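Local structure of cryptochrome DASH, chloroplastic/mitochondrial (Arabidopsis thaliana, 2IJG) at residues 41-46 with 67-72; 138-143 with 168-173. The protein repairs cyclobutane pyrimidine dimers in single-stranded DNA as a flavin- and folate-containing photolyase, binds DNA without sequence specificity and may also act as a photoreceptor. All coordinates share one frame; numbering follows the deposited sequence.

Contact 1: 41-46 with 67-72; sequences GVTILW and DTILPV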
loop_
_atom_site.group_PDB
_atom_site.type_symbol
_atom_site.label_atom_id
_atom_site.label_comp_id
_atom_site.label_asym_id
_atom_site.label_seq_id
_atom_site.Cartn_x
_atom_site.Cartn_y
_atom_site.Cartn_z
ATOM N N GLY A 41 33.784 4.755 6.186
ATOM C CA GLY A 41 33.292 3.782 7.141
ATOM C C GLY A 41 32.097 2.973 6.673
ATOM O O GLY A 41 31.641 3.092 5.534
ATOM N N VAL A 42 31.588 2.143 7.573
ATOM C CA VAL A 42 30.452 1.287 7.283
ATOM C C VAL A 42 29.135 1.925 7.702
ATOM O O VAL A 42 29.081 2.693 8.662
ATOM C CB VAL A 42 30.589 -0.065 8.017
ATOM C CG1 VAL A 42 29.348 -0.908 7.800
ATOM C CG2 VAL A 42 31.820 -0.796 7.523
ATOM N N THR A 43 28.076 1.605 6.967
ATOM C CA THR A 43 26.746 2.108 7.281
ATOM C C THR A 43 25.735 1.000 7.049
ATOM O O THR A 43 25.890 0.184 6.138
ATOM C CB THR A 43 26.352 3.317 6.406
ATOM O OG1 THR A 43 25.059 3.788 6.808
ATOM C CG2 THR A 43 26.306 2.927 4.937
ATOM N N ILE A 44 24.706 0.969 7.886
ATOM C CA ILE A 44 23.661 -0.033 7.767
ATOM C C ILE A 44 22.423 0.614 7.175
ATOM O O ILE A 44 22.008 1.690 7.611
ATOM C CB ILE A 44 23.300 -0.634 9.137
ATOM C CG1 ILE A 44 24.516 -1.358 9.717
ATOM C CG2 ILE A 44 22.102 -1.581 8.991
ATOM C CD1 ILE A 44 24.296 -1.940 11.103
ATOM N N LEU A 45 21.852 -0.038 6.169
ATOM C CA LEU A 45 20.648 0.449 5.511
ATOM C C LEU A 45 19.523 -0.489 5.939
ATOM O O LEU A 45 19.470 -1.641 5.513
ATOM C CB LEU A 45 20.810 0.391 3.991
ATOM C CG LEU A 45 20.092 1.403 3.091
ATOM C CD1 LEU A 45 19.649 0.684 1.833
ATOM C CD2 LEU A 45 18.900 2.030 3.792
ATOM N N TRP A 46 18.638 0.013 6.793
ATOM C CA TRP A 46 17.504 -0.750 7.314
ATOM C C TRP A 46 16.272 -0.428 6.466
ATOM O O TRP A 46 15.772 0.691 6.498
ATOM C CB TRP A 46 17.317 -0.361 8.786
ATOM C CG TRP A 46 16.040 -0.758 9.424
ATOM C CD1 TRP A 46 15.345 -1.918 9.235
ATOM C CD2 TRP A 46 15.335 -0.024 10.429
ATOM N NE1 TRP A 46 14.246 -1.952 10.063
ATOM C CE2 TRP A 46 14.217 -0.800 10.806
ATOM C CE3 TRP A 46 15.540 1.218 11.048
ATOM C CZ2 TRP A 46 13.303 -0.375 11.777
ATOM C CZ3 TRP A 46 14.635 1.641 12.013
ATOM C CH2 TRP A 46 13.530 0.844 12.367
ATOM N N ASP A 67 31.824 4.065 2.882
ATOM C CA ASP A 67 32.775 3.343 2.041
ATOM C C ASP A 67 32.105 2.039 1.628
ATOM O O ASP A 67 32.173 1.626 0.473
ATOM C CB ASP A 67 34.043 2.996 2.827
ATOM C CG ASP A 67 34.854 4.211 3.189
ATOM O OD1 ASP A 67 35.757 4.078 4.043
ATOM O OD2 ASP A 67 34.598 5.295 2.618
ATOM N N THR A 68 31.467 1.398 2.601
ATOM C CA THR A 68 30.783 0.129 2.387
ATOM C C THR A 68 29.385 0.151 3.010
ATOM O O THR A 68 29.167 0.781 4.049
ATOM C CB THR A 68 31.621 -1.042 2.973
ATOM O OG1 THR A 68 30.769 -2.157 3.265
ATOM C CG2 THR A 68 32.346 -0.609 4.227
ATOM N N ILE A 69 28.442 -0.536 2.370
ATOM C CA ILE A 69 27.062 -0.575 2.842
ATOM C C ILE A 69 26.585 -1.981 3.195
ATOM O O ILE A 69 26.920 -2.956 2.517
ATOM C CB ILE A 69 26.097 -0.014 1.773
ATOM C CG1 ILE A 69 26.540 1.381 1.336
ATOM C CG2 ILE A 69 24.680 0.038 2.324
ATOM C CD1 ILE A 69 25.713 1.944 0.200
ATOM N N LEU A 70 25.799 -2.076 4.263
ATOM C CA LEU A 70 25.236 -3.346 4.693
ATOM C C LEU A 70 23.714 -3.213 4.724
ATOM O O LEU A 70 23.134 -2.817 5.735
ATOM C CB LEU A 70 25.751 -3.729 6.083
ATOM C CG LEU A 70 25.167 -5.029 6.646
ATOM C CD1 LEU A 70 25.365 -6.157 5.650
ATOM C CD2 LEU A 70 25.836 -5.365 7.969
ATOM N N PRO A 71 23.050 -3.509 3.596
ATOM C CA PRO A 71 21.588 -3.413 3.536
ATOM C C PRO A 71 20.952 -4.559 4.313
ATOM O O PRO A 71 21.332 -5.717 4.142
ATOM C CB PRO A 71 21.295 -3.452 2.037
ATOM C CG PRO A 71 22.448 -4.192 1.476
ATOM C CD PRO A 71 23.627 -3.716 2.257
ATOM N N VAL A 72 19.988 -4.227 5.169
ATOM C CA VAL A 72 19.336 -5.225 6.012
ATOM C C VAL A 72 17.814 -5.145 6.071
ATOM O O VAL A 72 17.224 -4.065 5.994
ATOM C CB VAL A 72 19.837 -5.112 7.474
ATOM C CG1 VAL A 72 19.364 -6.307 8.288
ATOM C CG2 VAL A 72 21.348 -4.991 7.502
#
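Asp67 and Gly41 meet where strands 42-46 and 68-72 begin to run side by side, the parallel pair of a beta-alpha-beta unit in the photolyase family's alpha/beta domain. Followed outward, the aspartate shows how a side chain can lengthen a backbone pairing. Its CB lies 3.6 Å from Gly41 O; CG, turned beside its own backbone N (chi1 -68°), comes close to Gly41 N; and OD1 accepts that N-H at 3.0 Å, met from above the carboxylate plane. OD2 stays farther from the same nitrogen. Gly41 O in turn takes the N-H of Asp67 at 2.8 Å and, weakly, that of Thr68.

Beyond this entry the bonds alternate: Thr43 N to Thr68 O, Leu70 N to Thr43 O, Leu45 N to Leu70 O, and Val72 N to Leu45 O at 2.7 Å. Pro71, which has no N-H, sits between the donors Leu70 and Val72. On one face Val42 CG2 presses on Thr68 CG2 at a tight 3.3 Å, and Ile44 CG2 touches Val72 CG2; on the other, Thr43 CG2 lies beside Ile69 CG1. Helix 124-134 covers Ile44 and Val72, while helix 57-64, which connects the strands, covers Leu45 and Ile69. The buried Thr43 hydroxyl is satisfied by a hydrogen bond to Thr139 OG1. The other buried side chains are largely apolar, so the chemistry implies an interior joined through its backbone, with the one carboxylate bond confined to its end.

Contact 2: 138-143 with 168-173; sequences RTVFAH and TKLELI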
loop_
_atom_site.group_PDB
_atom_site.type_symbol
_atom_site.label_atom_id
_atom_site.label_comp_id
_atom_site.label_asym_id
_atom_site.label_seq_id
_atom_site.Cartn_x
_atom_site.Cartn_y
_atom_site.Cartn_z
ATOM N N ARG A 138 28.856 3.343 11.418
ATOM C CA ARG A 138 28.800 4.723 11.875
ATOM C C ARG A 138 27.353 5.180 11.970
ATOM O O ARG A 138 26.997 5.986 12.826
ATOM C CB ARG A 138 29.545 5.644 10.902
ATOM C CG ARG A 138 31.060 5.549 10.978
ATOM C CD ARG A 138 31.727 6.575 10.070
ATOM N NE ARG A 138 33.156 6.687 10.346
ATOM C CZ ARG A 138 33.989 7.485 9.684
ATOM N NH1 ARG A 138 33.539 8.248 8.695
ATOM N NH2 ARG A 138 35.272 7.525 10.014
ATOM N N THR A 139 26.517 4.650 11.087
ATOM C CA THR A 139 25.121 5.037 11.063
ATOM C C THR A 139 24.185 3.942 10.582
ATOM O O THR A 139 24.607 2.930 10.017
ATOM C CB THR A 139 24.919 6.233 10.134
ATOM O OG1 THR A 139 25.437 5.908 8.838
ATOM C CG2 THR A 139 25.636 7.463 10.670
ATOM N N VAL A 140 22.901 4.160 10.829
ATOM C CA VAL A 140 21.858 3.251 10.385
ATOM C C VAL A 140 20.843 4.143 9.690
ATOM O O VAL A 140 20.199 4.972 10.338
ATOM C CB VAL A 140 21.164 2.531 11.558
ATOM C CG1 VAL A 140 19.925 1.803 11.050
ATOM C CG2 VAL A 140 22.115 1.540 12.201
ATOM N N PHE A 141 20.735 3.998 8.372
ATOM C CA PHE A 141 19.784 4.780 7.586
ATOM C C PHE A 141 18.482 4.013 7.389
ATOM O O PHE A 141 18.474 2.783 7.365
ATOM C CB PHE A 141 20.359 5.131 6.209
ATOM C CG PHE A 141 21.349 6.259 6.231
ATOM C CD1 PHE A 141 22.692 6.024 6.502
ATOM C CD2 PHE A 141 20.931 7.566 5.994
ATOM C CE1 PHE A 141 23.605 7.071 6.536
ATOM C CE2 PHE A 141 21.837 8.624 6.027
ATOM C CZ PHE A 141 23.177 8.374 6.297
ATOM N N ALA A 142 17.389 4.755 7.238
ATOM C CA ALA A 142 16.064 4.171 7.037
ATOM C C ALA A 142 15.077 5.310 6.843
ATOM O O ALA A 142 15.391 6.459 7.152
ATOM C CB ALA A 142 15.659 3.336 8.252
ATOM N N HIS A 143 13.891 4.998 6.332
ATOM C CA HIS A 143 12.880 6.026 6.132
ATOM C C HIS A 143 12.072 6.249 7.404
ATOM O O HIS A 143 11.856 5.327 8.195
ATOM C CB HIS A 143 11.931 5.655 4.987
ATOM C CG HIS A 143 12.459 5.990 3.626
ATOM N ND1 HIS A 143 13.056 5.057 2.807
ATOM C CD2 HIS A 143 12.481 7.160 2.944
ATOM C CE1 HIS A 143 13.422 5.636 1.677
ATOM N NE2 HIS A 143 13.085 6.912 1.734
ATOM N N THR A 168 26.921 4.779 17.050
ATOM C CA THR A 168 26.161 4.629 15.817
ATOM C C THR A 168 24.896 5.475 15.892
ATOM O O THR A 168 24.110 5.341 16.827
ATOM C CB THR A 168 25.758 3.158 15.588
ATOM O OG1 THR A 168 26.928 2.332 15.613
ATOM C CG2 THR A 168 25.064 3.000 14.243
ATOM N N LYS A 169 24.703 6.344 14.906
ATOM C CA LYS A 169 23.528 7.206 14.870
ATOM C C LYS A 169 22.432 6.702 13.936
ATOM O O LYS A 169 22.710 6.195 12.849
ATOM C CB LYS A 169 23.917 8.623 14.443
ATOM C CG LYS A 169 24.281 9.561 15.587
ATOM C CD LYS A 169 24.211 11.015 15.118
ATOM C CE LYS A 169 24.340 11.998 16.275
ATOM N NZ LYS A 169 24.128 13.412 15.833
ATOM N N LEU A 170 21.185 6.846 14.374
ATOM C CA LEU A 170 20.032 6.442 13.577
ATOM C C LEU A 170 19.693 7.660 12.721
ATOM O O LEU A 170 19.469 8.748 13.248
ATOM C CB LEU A 170 18.841 6.116 14.483
ATOM C CG LEU A 170 17.764 5.114 14.035
ATOM C CD1 LEU A 170 16.413 5.628 14.510
ATOM C CD2 LEU A 170 17.752 4.921 12.526
ATOM N N GLU A 171 19.670 7.487 11.406
ATOM C CA GLU A 171 19.358 8.593 10.505
ATOM C C GLU A 171 18.057 8.303 9.765
ATOM O O GLU A 171 18.041 7.526 8.812
ATOM C CB GLU A 171 20.487 8.778 9.491
ATOM C CG GLU A 171 21.858 8.972 10.105
ATOM C CD GLU A 171 22.038 10.344 10.727
ATOM O OE1 GLU A 171 23.147 10.613 11.235
ATOM O OE2 GLU A 171 21.085 11.155 10.707
ATOM N N LEU A 172 16.968 8.926 10.202
ATOM C CA LEU A 172 15.674 8.710 9.565
ATOM C C LEU A 172 15.412 9.764 8.503
ATOM O O LEU A 172 15.332 10.956 8.794
ATOM C CB LEU A 172 14.563 8.720 10.617
ATOM C CG LEU A 172 14.735 7.660 11.711
ATOM C CD1 LEU A 172 13.685 7.849 12.795
ATOM C CD2 LEU A 172 14.636 6.269 11.095
ATOM N N ILE A 173 15.279 9.309 7.264
ATOM C CA ILE A 173 15.045 10.195 6.138
ATOM C C ILE A 173 13.587 10.186 5.706
ATOM O O ILE A 173 12.987 9.130 5.496
ATOM C CB ILE A 173 15.953 9.803 4.937
ATOM C CG1 ILE A 173 17.363 10.381 5.128
ATOM C CG2 ILE A 173 15.386 10.353 3.640
ATOM C CD1 ILE A 173 17.987 10.136 6.487
#
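Arg138 offers its backbone O to Lys169 N at 3.1 Å, opening the parallel pairing of strand 139-143 with 169-173, the outermost strand on this side of the five-stranded alpha/beta domain of the photolyase family. Strand order 3-2-1-4-5 is that of a Rossmann-like sheet.

At Thr139 the CA-H approaches Lys169 O, and the hydroxyl is hydrogen-bonded to Thr43 OG1 on the neighbouring strand 42-46. Val140 is gripped by two backbone bonds, its N-H going to Lys169 O and its O receiving Glu171 N at 2.8 Å in a nearly straight bond (179°). Its two methyls divide the work on the opposite face of the sheet: CG2 meets Thr168 CG2, and CG1 meets Leu170 CD2, a methyl that also touches Val140 O. Helix 148-163 packs against Leu170 from outside the pair.

Phe141 brings an aromatic ring to the pair. With CG beside the backbone N (chi1 -78°), the ring runs alongside Glu171, whose CB sits over one face in a CH-pi contact, 4.0 Å from the centroid and offset toward the rim. Glu171 CG, set beside its own backbone N (chi1 -55°), comes near Phe141 CZ, and the bend at chi2 turns the carboxylate so that OE1 lies 4.1 Å from Thr139 CG2. Ile173 CD1 comes to the ring's edge, 3.9 Å from Phe141 CD2, so two residues of the outer strand border one aromatic.

Ala142 donates its N-H to Glu171 O and accepts that of Ile173, while its CB faces Leu172 CD2. At the end of the strand His143 ND1 is hydrogen-bonded to Asp50, while its CD2 lies 3.3 Å from Ile173 O, which stands oblique to the ring.

Overall arrangement
After strand 5-6 and helix 13-26, the chain enters the five-stranded sheet with strand 42-46. It then passes through helix 57-64 and returns alongside as strand 68-75, so contact 1 closes a beta-alpha-beta unit. After helix 93-112, edge strand 118-121 and helix 124-134, the path comes back to the other side of 42-46 as strand 137-143. Helix 148-163 then leads to strand 169-173, where contact 2 closes a second loop. The two loops neither nest nor cross; they follow in series. Their inner strands are neighbours, joined by probable hydrogen bonds from Phe141 N to Ile44 O and from Trp46 N to Phe141 O. Four of the five strands thereby form one continuous parallel sheet.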